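Local coordinates for protein AtGH3.15 acyl acid amido synthetase (Arabidopsis thaliana, PDB 6E1Q) that joins glutamine, and possibly cysteine, to the auxin precursor indole-3-butyric acid at the expense of ATP, and likewise conjugates the herbicide 2,4-DB with glutamine, at residues 27-32 and 352-357; 198-202 and 225-230; 202-206 and 289-293; 230-234 and 278-283; 481-485 and 532-538. All coordinates share one frame; numbering follows the deposited sequence.

Contact 1: residues 27-32 and 352-357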
# COMPACT_ATOMS: atom_id res chain seq x y z
N ILE A 27 18.48 -0.10 22.44
CA ILE A 27 17.69 0.99 21.87
C ILE A 27 16.21 0.81 22.21
O ILE A 27 15.53 1.75 22.64
CB ILE A 27 17.92 1.10 20.36
CG1 ILE A 27 19.37 1.51 20.08
CG2 ILE A 27 16.96 2.12 19.77
CD1 ILE A 27 19.77 1.43 18.62
N GLN A 28 15.69 -0.40 22.01
CA GLN A 28 14.31 -0.68 22.41
C GLN A 28 14.04 -0.28 23.85
O GLN A 28 13.08 0.45 24.14
CB GLN A 28 14.00 -2.15 22.18
CG GLN A 28 13.69 -2.48 20.73
CD GLN A 28 12.36 -1.92 20.28
OE1 GLN A 28 11.32 -2.51 20.54
NE2 GLN A 28 12.38 -0.77 19.60
N ASP A 29 14.88 -0.73 24.79
CA ASP A 29 14.65 -0.42 26.20
C ASP A 29 14.74 1.09 26.44
O ASP A 29 14.00 1.64 27.26
CB ASP A 29 15.64 -1.17 27.09
CG ASP A 29 15.45 -2.68 27.04
OD1 ASP A 29 14.53 -3.15 26.33
OD2 ASP A 29 16.24 -3.40 27.68
N SER A 30 15.65 1.77 25.73
CA SER A 30 15.75 3.22 25.83
C SER A 30 14.47 3.90 25.34
O SER A 30 13.97 4.83 25.98
CB SER A 30 16.94 3.72 25.03
OG SER A 30 18.12 3.68 25.81
N VAL A 31 13.95 3.44 24.19
CA VAL A 31 12.71 4.00 23.64
C VAL A 31 11.57 3.85 24.63
O VAL A 31 10.85 4.81 24.93
CB VAL A 31 12.37 3.31 22.30
CG1 VAL A 31 10.95 3.65 21.86
CG2 VAL A 31 13.39 3.67 21.22
N LEU A 32 11.39 2.64 25.17
CA LEU A 32 10.31 2.39 26.11
C LEU A 32 10.41 3.30 27.33
O LEU A 32 9.43 3.93 27.76
CB LEU A 32 10.32 0.93 26.55
CG LEU A 32 9.16 0.57 27.47
CD1 LEU A 32 7.85 0.93 26.78
CD2 LEU A 32 9.18 -0.90 27.93
N PRO A 352 14.83 -0.05 15.38
CA PRO A 352 14.50 -0.00 16.81
C PRO A 352 14.23 1.38 17.38
O PRO A 352 13.73 1.47 18.51
CB PRO A 352 15.76 -0.58 17.48
CG PRO A 352 16.49 -1.26 16.43
CD PRO A 352 16.15 -0.64 15.13
N CYS A 353 14.62 2.45 16.71
CA CYS A 353 14.42 3.76 17.33
C CYS A 353 13.07 4.37 16.99
O CYS A 353 12.73 5.43 17.53
CB CYS A 353 15.54 4.72 16.92
SG CYS A 353 15.58 4.98 15.18
N MET A 354 12.28 3.73 16.12
CA MET A 354 11.03 4.32 15.64
C MET A 354 9.85 4.06 16.57
O MET A 354 8.77 4.62 16.34
CB MET A 354 10.71 3.80 14.24
CG MET A 354 11.84 4.03 13.25
SD MET A 354 12.31 5.78 13.15
CE MET A 354 10.82 6.45 12.42
N GLY A 355 10.04 3.26 17.60
CA GLY A 355 8.97 2.89 18.50
C GLY A 355 9.38 1.67 19.28
O GLY A 355 10.42 1.08 19.03
N TYR A 356 8.56 1.31 20.26
CA TYR A 356 8.74 0.08 21.02
C TYR A 356 7.83 -0.98 20.42
O TYR A 356 6.61 -0.80 20.36
CB TYR A 356 8.44 0.26 22.51
CG TYR A 356 8.77 -0.97 23.34
CD1 TYR A 356 10.08 -1.29 23.66
CD2 TYR A 356 7.76 -1.82 23.79
CE1 TYR A 356 10.39 -2.41 24.41
CE2 TYR A 356 8.06 -2.96 24.54
CZ TYR A 356 9.38 -3.24 24.85
OH TYR A 356 9.70 -4.36 25.59
N PHE A 357 8.43 -2.09 19.99
CA PHE A 357 7.76 -3.07 19.13
C PHE A 357 7.64 -4.40 19.85
O PHE A 357 8.66 -5.01 20.20
CB PHE A 357 8.53 -3.25 17.82
CG PHE A 357 8.68 -1.99 17.02
CD1 PHE A 357 7.59 -1.41 16.40
CD2 PHE A 357 9.92 -1.39 16.88
CE1 PHE A 357 7.73 -0.25 15.66
CE2 PHE A 357 10.07 -0.26 16.14
CZ PHE A 357 8.96 0.32 15.53

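Contact 2: residues 198-202 and 225-230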
# COMPACT_ATOMS: atom_id res chain seq x y z
N MET A 198 -4.62 14.20 -12.57
CA MET A 198 -3.80 13.20 -13.25
C MET A 198 -3.19 13.77 -14.54
O MET A 198 -2.04 13.48 -14.89
CB MET A 198 -4.64 11.95 -13.56
CG MET A 198 -3.90 10.92 -14.42
SD MET A 198 -2.56 10.12 -13.47
CE MET A 198 -3.53 8.89 -12.56
N TYR A 199 -3.96 14.60 -15.25
CA TYR A 199 -3.47 15.17 -16.50
C TYR A 199 -2.26 16.08 -16.25
O TYR A 199 -1.23 15.97 -16.92
CB TYR A 199 -4.60 15.92 -17.22
CG TYR A 199 -4.23 16.47 -18.60
CD1 TYR A 199 -3.55 17.67 -18.73
CD2 TYR A 199 -4.53 15.75 -19.76
CE1 TYR A 199 -3.20 18.17 -19.99
CE2 TYR A 199 -4.19 16.24 -21.02
CZ TYR A 199 -3.52 17.45 -21.13
OH TYR A 199 -3.16 17.95 -22.37
N CYS A 200 -2.36 16.97 -15.26
CA CYS A 200 -1.26 17.92 -15.04
C CYS A 200 -0.02 17.22 -14.52
O CYS A 200 1.11 17.57 -14.89
CB CYS A 200 -1.70 19.01 -14.06
SG CYS A 200 -3.02 20.05 -14.74
N GLN A 201 -0.21 16.24 -13.63
CA GLN A 201 0.91 15.49 -13.08
C GLN A 201 1.66 14.71 -14.16
O GLN A 201 2.89 14.63 -14.14
CB GLN A 201 0.37 14.60 -11.96
CG GLN A 201 0.95 13.23 -11.81
CD GLN A 201 0.66 12.68 -10.41
OE1 GLN A 201 1.24 13.12 -9.42
NE2 GLN A 201 -0.29 11.74 -10.33
N LEU A 202 0.93 14.12 -15.10
CA LEU A 202 1.59 13.40 -16.19
C LEU A 202 2.24 14.37 -17.17
O LEU A 202 3.35 14.12 -17.67
CB LEU A 202 0.58 12.49 -16.91
CG LEU A 202 0.35 11.10 -16.27
CD1 LEU A 202 -0.86 10.39 -16.89
CD2 LEU A 202 1.59 10.22 -16.42
N LYS A 225 -3.44 2.64 -13.11
CA LYS A 225 -4.33 3.77 -13.33
C LYS A 225 -3.62 4.90 -14.08
O LYS A 225 -4.20 5.53 -14.96
CB LYS A 225 -4.87 4.23 -11.98
CG LYS A 225 -5.91 5.31 -12.02
CD LYS A 225 -7.20 4.81 -12.61
CE LYS A 225 -8.27 5.88 -12.61
NZ LYS A 225 -9.53 5.42 -13.27
N VAL A 226 -2.34 5.13 -13.78
CA VAL A 226 -1.56 6.11 -14.52
C VAL A 226 -1.41 5.70 -15.98
O VAL A 226 -1.58 6.51 -16.89
CB VAL A 226 -0.19 6.30 -13.84
CG1 VAL A 226 0.70 7.17 -14.70
CG2 VAL A 226 -0.36 6.96 -12.46
N ILE A 227 -1.11 4.43 -16.21
CA ILE A 227 -0.90 3.95 -17.57
C ILE A 227 -2.20 4.00 -18.37
O ILE A 227 -2.22 4.37 -19.55
CB ILE A 227 -0.31 2.53 -17.52
CG1 ILE A 227 1.10 2.58 -16.95
CG2 ILE A 227 -0.36 1.87 -18.91
CD1 ILE A 227 1.76 1.25 -16.83
N LYS A 228 -3.31 3.63 -17.73
CA LYS A 228 -4.60 3.73 -18.39
C LYS A 228 -4.89 5.17 -18.84
O LYS A 228 -5.34 5.39 -19.96
CB LYS A 228 -5.71 3.22 -17.48
CG LYS A 228 -7.03 2.93 -18.20
CD LYS A 228 -8.12 3.96 -17.87
CE LYS A 228 -9.50 3.52 -18.36
NZ LYS A 228 -9.80 3.91 -19.77
N PHE A 229 -4.62 6.15 -17.97
CA PHE A 229 -4.80 7.54 -18.36
C PHE A 229 -3.90 7.90 -19.55
O PHE A 229 -4.34 8.57 -20.50
CB PHE A 229 -4.53 8.46 -17.17
CG PHE A 229 -5.06 9.84 -17.34
CD1 PHE A 229 -4.30 10.82 -17.97
CD2 PHE A 229 -6.33 10.17 -16.88
CE1 PHE A 229 -4.78 12.10 -18.13
CE2 PHE A 229 -6.83 11.46 -17.04
CZ PHE A 229 -6.05 12.43 -17.66
N LEU A 230 -2.65 7.45 -19.53
CA LEU A 230 -1.74 7.73 -20.64
C LEU A 230 -2.27 7.15 -21.95
O LEU A 230 -2.21 7.80 -23.00
CB LEU A 230 -0.36 7.17 -20.36
CG LEU A 230 0.62 8.04 -19.59
CD1 LEU A 230 1.84 7.19 -19.21
CD2 LEU A 230 1.01 9.27 -20.39

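Contact 3: residues 202-206 and 289-293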
# COMPACT_ATOMS: atom_id res chain seq x y z
N LEU A 202 0.93 14.12 -15.10
CA LEU A 202 1.59 13.40 -16.19
C LEU A 202 2.24 14.37 -17.17
O LEU A 202 3.35 14.12 -17.67
CB LEU A 202 0.58 12.49 -16.91
CG LEU A 202 0.35 11.10 -16.27
CD1 LEU A 202 -0.86 10.39 -16.89
CD2 LEU A 202 1.59 10.22 -16.42
N LEU A 203 1.58 15.49 -17.47
CA LEU A 203 2.21 16.49 -18.33
C LEU A 203 3.53 16.98 -17.73
O LEU A 203 4.55 17.02 -18.42
CB LEU A 203 1.24 17.65 -18.56
CG LEU A 203 1.75 18.84 -19.37
CD1 LEU A 203 2.13 18.36 -20.74
CD2 LEU A 203 0.62 19.84 -19.49
N CYS A 204 3.54 17.28 -16.42
CA CYS A 204 4.80 17.65 -15.77
C CYS A 204 5.82 16.52 -15.80
O CYS A 204 7.02 16.75 -16.06
CB CYS A 204 4.53 18.09 -14.33
SG CYS A 204 3.68 19.70 -14.29
N GLY A 205 5.39 15.29 -15.52
CA GLY A 205 6.32 14.18 -15.53
C GLY A 205 6.92 13.94 -16.91
O GLY A 205 8.10 13.61 -17.03
N LEU A 206 6.10 14.09 -17.95
CA LEU A 206 6.62 13.90 -19.31
C LEU A 206 7.55 15.04 -19.70
O LEU A 206 8.58 14.80 -20.35
CB LEU A 206 5.47 13.80 -20.32
CG LEU A 206 4.56 12.57 -20.22
CD1 LEU A 206 3.32 12.82 -21.07
CD2 LEU A 206 5.31 11.33 -20.70
N ARG A 289 10.41 3.30 -21.43
CA ARG A 289 10.55 4.07 -22.66
C ARG A 289 10.17 5.53 -22.45
O ARG A 289 10.78 6.42 -23.03
CB ARG A 289 9.73 3.43 -23.78
CG ARG A 289 10.26 2.05 -24.11
CD ARG A 289 9.68 1.46 -25.36
NE ARG A 289 8.35 0.90 -25.15
CZ ARG A 289 7.24 1.44 -25.63
NH1 ARG A 289 7.29 2.57 -26.33
NH2 ARG A 289 6.07 0.84 -25.41
N LEU A 290 9.17 5.78 -21.59
CA LEU A 290 8.79 7.16 -21.30
C LEU A 290 9.77 7.83 -20.35
O LEU A 290 10.05 9.03 -20.48
CB LEU A 290 7.38 7.19 -20.73
CG LEU A 290 6.27 6.86 -21.73
CD1 LEU A 290 4.91 7.03 -21.10
CD2 LEU A 290 6.38 7.76 -22.97
N TRP A 291 10.32 7.08 -19.39
CA TRP A 291 11.29 7.61 -18.43
C TRP A 291 12.56 6.77 -18.53
O TRP A 291 12.86 5.96 -17.64
CB TRP A 291 10.66 7.66 -17.03
CG TRP A 291 9.57 8.71 -17.00
CD1 TRP A 291 9.75 10.07 -16.96
CD2 TRP A 291 8.16 8.49 -17.08
NE1 TRP A 291 8.54 10.71 -16.99
CE2 TRP A 291 7.54 9.77 -17.07
CE3 TRP A 291 7.34 7.35 -17.17
CZ2 TRP A 291 6.15 9.93 -17.13
CZ3 TRP A 291 5.96 7.52 -17.22
CH2 TRP A 291 5.38 8.80 -17.21
N PRO A 292 13.35 6.97 -19.59
CA PRO A 292 14.50 6.09 -19.86
C PRO A 292 15.67 6.28 -18.90
O PRO A 292 16.57 5.43 -18.87
CB PRO A 292 14.89 6.44 -21.29
CG PRO A 292 14.47 7.87 -21.43
CD PRO A 292 13.16 7.96 -20.67
N LYS A 293 15.69 7.35 -18.11
CA LYS A 293 16.70 7.50 -17.08
C LYS A 293 16.23 7.04 -15.70
O LYS A 293 16.99 7.13 -14.74
CB LYS A 293 17.18 8.95 -17.03
CG LYS A 293 17.94 9.34 -18.28
CD LYS A 293 18.18 10.83 -18.36
CE LYS A 293 19.31 11.17 -19.33
NZ LYS A 293 20.04 12.37 -18.85

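Contact 4: residues 230-234 and 278-283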
# COMPACT_ATOMS: atom_id res chain seq x y z
N LEU A 230 -2.65 7.45 -19.53
CA LEU A 230 -1.74 7.73 -20.64
C LEU A 230 -2.27 7.15 -21.95
O LEU A 230 -2.21 7.80 -23.00
CB LEU A 230 -0.36 7.17 -20.36
CG LEU A 230 0.62 8.04 -19.59
CD1 LEU A 230 1.84 7.19 -19.21
CD2 LEU A 230 1.01 9.27 -20.39
N GLU A 231 -2.76 5.90 -21.90
CA GLU A 231 -3.30 5.27 -23.10
C GLU A 231 -4.39 6.12 -23.73
O GLU A 231 -4.49 6.21 -24.96
CB GLU A 231 -3.85 3.87 -22.78
CG GLU A 231 -2.79 2.80 -22.56
CD GLU A 231 -3.37 1.49 -21.99
OE1 GLU A 231 -4.47 1.52 -21.40
OE2 GLU A 231 -2.71 0.44 -22.12
N ASP A 232 -5.22 6.76 -22.90
CA ASP A 232 -6.35 7.51 -23.42
C ASP A 232 -5.98 8.92 -23.87
O ASP A 232 -6.66 9.47 -24.74
CB ASP A 232 -7.45 7.62 -22.37
CG ASP A 232 -8.19 6.31 -22.16
OD1 ASP A 232 -8.11 5.42 -23.04
OD2 ASP A 232 -8.83 6.18 -21.10
N HIS A 233 -4.93 9.52 -23.30
CA HIS A 233 -4.73 10.95 -23.44
C HIS A 233 -3.35 11.36 -23.93
O HIS A 233 -3.09 12.57 -24.04
CB HIS A 233 -5.03 11.67 -22.12
CG HIS A 233 -6.42 11.41 -21.62
ND1 HIS A 233 -7.54 11.87 -22.27
CD2 HIS A 233 -6.87 10.71 -20.55
CE1 HIS A 233 -8.63 11.48 -21.62
NE2 HIS A 233 -8.25 10.77 -20.57
N TRP A 234 -2.47 10.42 -24.23
CA TRP A 234 -1.13 10.80 -24.65
C TRP A 234 -1.09 11.76 -25.85
O TRP A 234 -0.24 12.66 -25.83
CB TRP A 234 -0.27 9.55 -24.90
CG TRP A 234 -0.62 8.68 -26.08
CD1 TRP A 234 -1.34 7.51 -26.06
CD2 TRP A 234 -0.22 8.87 -27.46
NE1 TRP A 234 -1.44 6.98 -27.33
CE2 TRP A 234 -0.76 7.79 -28.20
CE3 TRP A 234 0.53 9.86 -28.12
CZ2 TRP A 234 -0.56 7.67 -29.57
CZ3 TRP A 234 0.72 9.73 -29.50
CH2 TRP A 234 0.18 8.64 -30.21
N CYS A 278 4.71 6.36 -27.60
CA CYS A 278 3.33 6.03 -27.28
C CYS A 278 2.58 5.44 -28.48
O CYS A 278 1.61 4.71 -28.28
CB CYS A 278 2.58 7.26 -26.78
SG CYS A 278 3.10 7.89 -25.17
N SER A 279 3.02 5.72 -29.70
CA SER A 279 2.30 5.24 -30.87
C SER A 279 2.62 3.79 -31.22
O SER A 279 1.96 3.24 -32.11
CB SER A 279 2.60 6.14 -32.07
OG SER A 279 3.97 6.10 -32.38
N LYS A 280 3.57 3.15 -30.54
CA LYS A 280 3.84 1.74 -30.79
C LYS A 280 2.67 0.86 -30.32
O LYS A 280 1.98 1.17 -29.34
CB LYS A 280 5.15 1.33 -30.11
CG LYS A 280 6.33 2.24 -30.50
CD LYS A 280 7.70 1.63 -30.24
CE LYS A 280 8.81 2.67 -30.49
NZ LYS A 280 10.00 2.48 -29.61
N THR A 281 2.46 -0.24 -31.05
CA THR A 281 1.32 -1.13 -30.78
C THR A 281 1.39 -1.73 -29.38
O THR A 281 0.42 -1.69 -28.62
CB THR A 281 1.28 -2.27 -31.79
OG1 THR A 281 1.64 -1.78 -33.09
CG2 THR A 281 -0.10 -2.88 -31.82
N SER A 282 2.52 -2.34 -29.04
CA SER A 282 2.69 -2.91 -27.72
C SER A 282 3.18 -1.85 -26.75
O SER A 282 4.18 -1.16 -27.01
CB SER A 282 3.69 -4.07 -27.77
OG SER A 282 3.85 -4.63 -26.48
N TRP A 283 2.50 -1.72 -25.61
CA TRP A 283 2.97 -0.85 -24.55
C TRP A 283 3.89 -1.58 -23.57
O TRP A 283 4.11 -1.09 -22.45
CB TRP A 283 1.78 -0.21 -23.83
CG TRP A 283 1.37 1.05 -24.55
CD1 TRP A 283 1.32 1.24 -25.90
CD2 TRP A 283 1.01 2.30 -23.96
NE1 TRP A 283 0.93 2.52 -26.19
CE2 TRP A 283 0.74 3.20 -25.01
CE3 TRP A 283 0.88 2.75 -22.65
CZ2 TRP A 283 0.34 4.51 -24.79
CZ3 TRP A 283 0.49 4.06 -22.43
CH2 TRP A 283 0.23 4.92 -23.49

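Contact 5: residues 481-485 and 532-538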
# COMPACT_ATOMS: atom_id res chain seq x y z
N TYR A 481 -14.58 -13.36 -9.42
CA TYR A 481 -14.61 -12.60 -10.67
C TYR A 481 -13.18 -12.41 -11.19
O TYR A 481 -12.34 -11.84 -10.50
CB TYR A 481 -15.28 -11.24 -10.48
CG TYR A 481 -16.72 -11.31 -9.98
CD1 TYR A 481 -17.78 -11.45 -10.87
CD2 TYR A 481 -17.01 -11.24 -8.62
CE1 TYR A 481 -19.10 -11.53 -10.41
CE2 TYR A 481 -18.32 -11.32 -8.16
CZ TYR A 481 -19.35 -11.46 -9.06
OH TYR A 481 -20.63 -11.52 -8.58
N TRP A 482 -12.93 -12.84 -12.42
CA TRP A 482 -11.62 -12.77 -13.05
C TRP A 482 -11.69 -11.85 -14.26
O TRP A 482 -12.48 -12.09 -15.18
CB TRP A 482 -11.14 -14.16 -13.49
CG TRP A 482 -10.41 -14.94 -12.42
CD1 TRP A 482 -10.42 -14.70 -11.09
CD2 TRP A 482 -9.56 -16.07 -12.63
NE1 TRP A 482 -9.63 -15.62 -10.43
CE2 TRP A 482 -9.08 -16.47 -11.36
CE3 TRP A 482 -9.15 -16.79 -13.75
CZ2 TRP A 482 -8.22 -17.54 -11.19
CZ3 TRP A 482 -8.28 -17.86 -13.58
CH2 TRP A 482 -7.82 -18.22 -12.31
N GLU A 483 -10.86 -10.81 -14.28
CA GLU A 483 -10.70 -10.01 -15.49
C GLU A 483 -9.41 -10.43 -16.18
O GLU A 483 -8.33 -10.30 -15.60
CB GLU A 483 -10.67 -8.51 -15.19
CG GLU A 483 -10.52 -7.69 -16.46
CD GLU A 483 -10.66 -6.20 -16.24
OE1 GLU A 483 -11.48 -5.79 -15.38
OE2 GLU A 483 -9.96 -5.44 -16.94
N LEU A 484 -9.54 -10.96 -17.39
CA LEU A 484 -8.42 -11.52 -18.14
C LEU A 484 -7.94 -10.55 -19.22
O LEU A 484 -8.73 -9.78 -19.77
CB LEU A 484 -8.80 -12.86 -18.78
CG LEU A 484 -9.22 -13.96 -17.79
CD1 LEU A 484 -9.60 -15.27 -18.48
CD2 LEU A 484 -8.13 -14.18 -16.74
N GLY A 485 -6.63 -10.63 -19.53
CA GLY A 485 -6.07 -9.92 -20.67
C GLY A 485 -5.00 -10.74 -21.37
O GLY A 485 -4.63 -11.84 -20.92
N VAL A 532 -15.77 -14.84 -15.62
CA VAL A 532 -14.88 -13.94 -16.35
C VAL A 532 -15.65 -12.66 -16.69
O VAL A 532 -16.74 -12.72 -17.26
CB VAL A 532 -14.34 -14.62 -17.61
CG1 VAL A 532 -13.53 -13.65 -18.44
CG2 VAL A 532 -13.49 -15.82 -17.20
N VAL A 533 -15.09 -11.52 -16.32
CA VAL A 533 -15.75 -10.24 -16.57
C VAL A 533 -15.03 -9.52 -17.70
O VAL A 533 -13.83 -9.70 -17.92
CB VAL A 533 -15.81 -9.37 -15.30
CG1 VAL A 533 -16.77 -9.99 -14.31
CG2 VAL A 533 -14.42 -9.23 -14.68
N LYS A 534 -15.80 -8.72 -18.45
CA LYS A 534 -15.25 -7.95 -19.55
C LYS A 534 -14.14 -7.02 -19.07
O LYS A 534 -14.15 -6.56 -17.92
CB LYS A 534 -16.36 -7.14 -20.23
CG LYS A 534 -16.21 -6.98 -21.74
CD LYS A 534 -17.17 -5.93 -22.33
CE LYS A 534 -17.75 -6.41 -23.67
NZ LYS A 534 -18.63 -5.40 -24.31
N PRO A 535 -13.15 -6.73 -19.92
CA PRO A 535 -12.14 -5.73 -19.57
C PRO A 535 -12.78 -4.40 -19.17
O PRO A 535 -13.82 -4.00 -19.70
CB PRO A 535 -11.32 -5.58 -20.86
CG PRO A 535 -11.48 -6.90 -21.55
CD PRO A 535 -12.85 -7.42 -21.19
N GLY A 536 -12.13 -3.71 -18.23
CA GLY A 536 -12.69 -2.50 -17.66
C GLY A 536 -13.65 -2.71 -16.51
O GLY A 536 -14.08 -1.72 -15.89
N ALA A 537 -14.01 -3.96 -16.20
CA ALA A 537 -14.92 -4.23 -15.09
C ALA A 537 -14.38 -3.66 -13.78
O ALA A 537 -15.14 -3.15 -12.96
CB ALA A 537 -15.14 -5.73 -14.94
N PHE A 538 -13.07 -3.77 -13.56
CA PHE A 538 -12.54 -3.40 -12.26
C PHE A 538 -12.26 -1.90 -12.16
O PHE A 538 -12.17 -1.39 -11.04
CB PHE A 538 -11.30 -4.24 -11.96
CG PHE A 538 -11.65 -5.60 -11.44
CD1 PHE A 538 -11.90 -5.79 -10.09
CD2 PHE A 538 -11.80 -6.67 -12.31
CE1 PHE A 538 -12.26 -7.04 -9.59
CE2 PHE A 538 -12.16 -7.94 -11.83
CZ PHE A 538 -12.40 -8.12 -10.46

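Contact 1: residues 27-32 and 352-357
Helix 24-38 of the N-terminal region is pinned here to the turn that leads into strand 356-361 of the central family region, the CA atoms of Gln28 and Pro352 lying only 5.6 Å apart. A bend at chi2 (-70°) lays the Gln28 amide across the turn, where OE1 takes the N-H of Phe357 on a lone pair at 3.0 Å, almost straight at 171°. Its NE2 gives to O of Gly355 at 2.8 Å and, in a more bent bond, to O of Pro352, and both oxygens lie in the amide plane. Apolar neighbours surround this polar centre. CG2 of Ile27 rests on CB of Pro352 at 3.7 Å, while CG1 of Val31 meets the backbone C of Gly355 at 3.6 Å. Leu32 covers one face of the Tyr356 ring, with CD2 4.0 Å from the ring centroid, and the carbonyl O of Gln28 sits at the ring's edge. At Gly355 a CB would crowd the Phe357 ring, which lies near Phe332, a substrate-binding residue. One buried amide thus satisfies three backbone groups, and its rotation is fixed: exchanging OE1 and NE2 would set an oxygen against two carbonyls and an N-H against another N-H.

Contact 2: residues 198-202 and 225-230
Met198 turns its CG away from its own backbone N (chi1 173°) and then folds at chi2 and chi3, while Phe229, with a chi1 of -163°, extends its ring to meet it. CG of Met198 therefore sits over one face of the ring, tightly, 3.3 Å from CG of Phe229. The sulfur lies obliquely farther out, 5.1 Å from SD to the centroid of the Phe229 ring, a Met-aromatic contact. The folded chain carries CE of Met198 on to CG2 of Val226 at 3.7 Å. Helices 194-207 and 220-243, which precede and follow strand 212-217 in the N-terminal adenylating region, cross here almost perpendicularly (-89°), so a flexible methionine and branched residues suit the short patch where they meet. Leu202 forks: CD2 touches CG1 of Val226 at 3.6 Å, and CD1 touches both CD1 of Phe229 and CG of Leu230. An alanine in place of Phe229 is likely to open a gap under Met198 and beside Leu202, leaving the methionine chain less fixed. The far end of the ring meets Tyr199, with CE1 of Phe229 3.7 Å from CA of Tyr199; the Tyr199 hydroxyl bonds to Asn240, and Cys200 is held to Cys255 by a disulfide.

Contact 3: residues 202-206 and 289-293
Leu206 and Trp291 form the apolar centre, with CD2 of the leucine 3.9 Å from CZ2 of the indole. The same methyl approaches CD1 of Leu290 more loosely, at 4.3 Å. At the rim of the indole, near its plane, CD2 of Leu202 reaches CH2 of Trp291 at 4.1 Å, so that leucines one helical turn apart both border the benzene ring. Gly205, lacking a side chain, lets the indole edge come close to the helix backbone; a CB would point toward it, at contact distance (3.7 Å) from CZ2 of Trp291. The indole is brought over by a chi1 of -68°, which sets CG opposite the carbonyl carbon and carries the ring toward helix 194-207. Farther out comes the polar edge, where NE1 of Trp291 gives its hydrogen to O of Gly205 at 2.9 Å, practically straight at 176°. The oxygen lies in the ring plane, yet the donor stands well above the carbonyl plane, off the usual lone-pair direction. A phenylalanine here would probably leave that buried carbonyl without its indole donor and the two leucines less well covered. Trp291 is the first residue past helix 286-290, whose last carbonyls bond to Arg209. Its ring also touches Val212 and Leu215 of strand 212-217, while Leu206 and Leu290 both pack on Ile274 of helix 268-278, and Leu290 further meets Leu230 of helix 220-243.

Contact 4: residues 230-234 and 278-283
Two tryptophans, Trp234 from helix 220-243 and Trp283 from the loop between helices 268-278 and 286-290, supply the large surfaces. A chi1 of 69° sets CG of Trp234 between its backbone N and carbonyl carbon, turning the indole to lie over Cys278, the end of helix 268-278. CB of Cys278 presses on one face, 3.5 Å from the centroid of the five-membered Trp234 ring, with SG oblique to it. Over the same face, toward the benzene end, CB of Ser279 comes within 3.9 Å of CH2 of Trp234, and so small a residue lets the backbone come close to the ring. Trp283 fits against Leu230 at its edge and Glu231 over its face: CZ3 of Trp283 is 3.8 Å from CB of Leu230, and CG of Glu231 3.7 Å from the six-membered ring's centroid. The two indoles meet obliquely, planes at 49°, with CD1 of Trp234 3.7 Å from CZ2 of Trp283. Tyr315 of helix 309-316 also borders Trp283. No hydrogen bond crosses the contact. NE1 of Trp283 gives a bent bond to O of Cys278 (3.1 Å), so its own segment steadies the indole, which meets the helix largely through apolar and CH-pi contacts.

Contact 5: residues 481-485 and 532-538
Backbone pairing comes first: Trp482 and Val532 lie side by side on parallel strands, and N of Val533 gives to O of Trp482 at 2.9 Å. The same oxygen receives a CA-H contact from Val532. The second kind of interaction is that of a carboxylate with backbone N-H groups. Glu483 stretches out, with CG anti to the backbone N (chi1 -179°) and the chain extended beyond, and so carries its carboxylate past the end of the neighbouring strand to the start of helix 537-547. There OE1 of Glu483 accepts from N of Phe538 at 3.1 Å, met nearly end-on, while OE2 of Glu483 takes N of Gly536, likewise at 3.1 Å, from above the carboxylate plane. OE1 of Glu483 also lies in the plane of the Phe538 ring, at its edge, 3.2 Å from CD2 of Phe538. An acidic residue suits this place, since N-H groups at a helix start would tend to stabilise its negative charge. Gly536, at the N-cap, lies within a type II turn from Lys534 to Ala537, and its positive phi would press a CB onto the carbonyl oxygen of Pro535. Among apolar contacts, CB of Glu483 comes 3.6 Å from CD2 of Phe538. CD1 of Tyr481 reaches CG1 of Val533 at 3.9 Å, and CD1 of Leu484 approaches CG2 of Val532 at 4.1 Å. In the C-terminal domain, strands 477-485 and 529-533 are the inner pair of a four-stranded mixed sheet, between strands 461-470 and 574-579; helix 497-510 covers the face bearing Trp482 and Val532, and Phe538 packs on strand 461-470.

How the contacts relate
Contacts 2, 3 and 4 lie together in the N-terminal region, their centres 11 to 13 Å apart. Contacts 2 and 3 start from the same helix, 194-207, and share Leu202; contact 2 closes before contact 4 opens, and contact 4 falls within the span of contact 3. Leu230 of helix 220-243, common to contacts 2 and 4, meets Leu290 to link all three into one packed cluster of helices and a loop. Contact 1 encloses them along the chain yet lies 41 to 49 Å away between centres, tying the N-terminal to the central family region. Contact 5 comes last, in the C-terminal domain, its nearest atoms about 7 Å from contact 2, so the cluster lies beside that domain.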